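Local coordinates for protein cryptic loci regulator 2 (Schizosaccharomyces pombe 972h-, PDB 5IKJ) that promotes transcriptional silencing within the SHREC repressor complex, being required for deacetylation at the mating-type region and centromere and for nucleosome positioning at heterochromatic loci, at residues Lys218-Gln221 with Lys222-Glu225. Sequence-based numbering, arbitrary orientation.
Sequences KNLQ and KENE
Lys218 to Gln221 and Lys222 to Glu225 form successive turns of the alpha-helix 214-237, joined by four i to i+4 backbone hydrogen bonds, among them Glu225 N to Gln221 O at 2.8 Å. The same spacing brings Gln221 and Glu225 onto one face, where Gln221 NE2 donates to Glu225 OE2 over 2.8 Å, with an N-H...O angle of 157°. The acceptor lies close to the amide plane of Gln221 and offers its anti lone pair, while amide and carboxylate are turned 70° apart. Gln221 reaches it with CG anti to its own N (chi1 175°) and a bend at chi2 that swings the amide forward along the helix. A glutamate suits the buried end of this pair because its two oxygens can take several donors: OE2 also accepts from His66 NE2, and OE1 from Ala71 N. Replacing Glu225 with an alanine would probably leave the Gln221 amide free to turn and deprive His66 and Ala71 N of their acceptor. Gln221 also packs on Tyr191 of helix 183-195, which carries the zinc ligand His189. On a more exposed face, a polar amide can lie against a leucine and still meet water: Leu220 CG sits 3.6 Å from Asn224 ND2.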
loop_
_atom_site.group_PDB
_atom_site.type_symbol
_atom_site.label_atom_id
_atom_site.label_comp_id
_atom_site.label_asym_id
_atom_site.label_seq_id
_atom_site.Cartn_x
_atom_site.Cartn_y
_atom_site.Cartn_z
ATOM N N LYS A 218 2.016 -4.308 16.459
ATOM C CA LYS A 218 2.359 -2.984 15.948
ATOM C C LYS A 218 3.117 -3.085 14.630
ATOM O O LYS A 218 2.794 -2.389 13.660
ATOM C CB LYS A 218 3.186 -2.218 16.981
ATOM C CG LYS A 218 2.365 -1.559 18.079
ATOM C CD LYS A 218 3.224 -0.641 18.947
ATOM C CE LYS A 218 3.842 -1.363 20.133
ATOM N NZ LYS A 218 3.362 -0.791 21.422
ATOM N N ASN A 219 4.129 -3.953 14.574
ATOM C CA ASN A 219 4.935 -4.077 13.362
ATOM C C ASN A 219 4.084 -4.521 12.178
ATOM O O ASN A 219 4.173 -3.945 11.087
ATOM C CB ASN A 219 6.087 -5.055 13.595
ATOM C CG ASN A 219 7.111 -4.526 14.581
ATOM O OD1 ASN A 219 7.188 -3.322 14.829
ATOM N ND2 ASN A 219 7.911 -5.426 15.145
ATOM N N LEU A 220 3.251 -5.545 12.372
ATOM C CA LEU A 220 2.412 -6.029 11.280
ATOM C C LEU A 220 1.483 -4.929 10.776
ATOM O O LEU A 220 1.349 -4.720 9.565
ATOM C CB LEU A 220 1.607 -7.249 11.729
ATOM C CG LEU A 220 0.633 -7.815 10.687
ATOM C CD1 LEU A 220 1.361 -8.221 9.410
ATOM C CD2 LEU A 220 -0.140 -8.994 11.256
ATOM N N GLN A 221 0.827 -4.220 11.697
ATOM C CA GLN A 221 -0.029 -3.105 11.305
ATOM C C GLN A 221 0.739 -2.114 10.440
ATOM O O GLN A 221 0.266 -1.698 9.377
ATOM C CB GLN A 221 -0.590 -2.416 12.552
ATOM C CG GLN A 221 -1.407 -1.159 12.278
ATOM C CD GLN A 221 -2.674 -1.436 11.496
ATOM O OE1 GLN A 221 -3.180 -2.557 11.488
ATOM N NE2 GLN A 221 -3.196 -0.408 10.830
ATOM N N LYS A 222 1.941 -1.737 10.880
ATOM C CA LYS A 222 2.757 -0.795 10.122
ATOM C C LYS A 222 3.069 -1.338 8.731
ATOM O O LYS A 222 2.949 -0.621 7.731
ATOM C CB LYS A 222 4.043 -0.494 10.892
ATOM C CG LYS A 222 4.781 0.752 10.438
ATOM C CD LYS A 222 5.996 1.003 11.320
ATOM C CE LYS A 222 6.659 2.334 11.013
ATOM N NZ LYS A 222 7.065 2.450 9.586
ATOM N N GLU A 223 3.416 -2.612 8.650
ATOM C CA GLU A 223 3.698 -3.228 7.371
ATOM C C GLU A 223 2.473 -3.189 6.477
ATOM O O GLU A 223 2.573 -2.916 5.288
ATOM C CB GLU A 223 4.138 -4.675 7.546
ATOM C CG GLU A 223 5.561 -4.845 8.031
ATOM C CD GLU A 223 6.108 -6.230 7.753
ATOM O OE1 GLU A 223 5.304 -7.163 7.549
ATOM O OE2 GLU A 223 7.345 -6.384 7.735
ATOM N N ASN A 224 1.313 -3.470 7.054
ATOM C CA ASN A 224 0.073 -3.466 6.285
ATOM C C ASN A 224 -0.271 -2.066 5.796
ATOM O O ASN A 224 -0.726 -1.895 4.659
ATOM C CB ASN A 224 -1.064 -4.034 7.130
ATOM C CG ASN A 224 -1.013 -5.546 7.237
ATOM O OD1 ASN A 224 -0.585 -6.231 6.308
ATOM N ND2 ASN A 224 -1.450 -6.075 8.373
ATOM N N GLU A 225 -0.076 -1.053 6.642
ATOM C CA GLU A 225 -0.312 0.322 6.212
ATOM C C GLU A 225 0.589 0.688 5.040
ATOM O O GLU A 225 0.140 1.292 4.060
ATOM C CB GLU A 225 -0.091 1.279 7.382
ATOM C CG GLU A 225 -1.053 1.068 8.537
ATOM C CD GLU A 225 -0.767 1.981 9.711
ATOM O OE1 GLU A 225 0.024 2.934 9.551
ATOM O OE2 GLU A 225 -1.330 1.743 10.799
#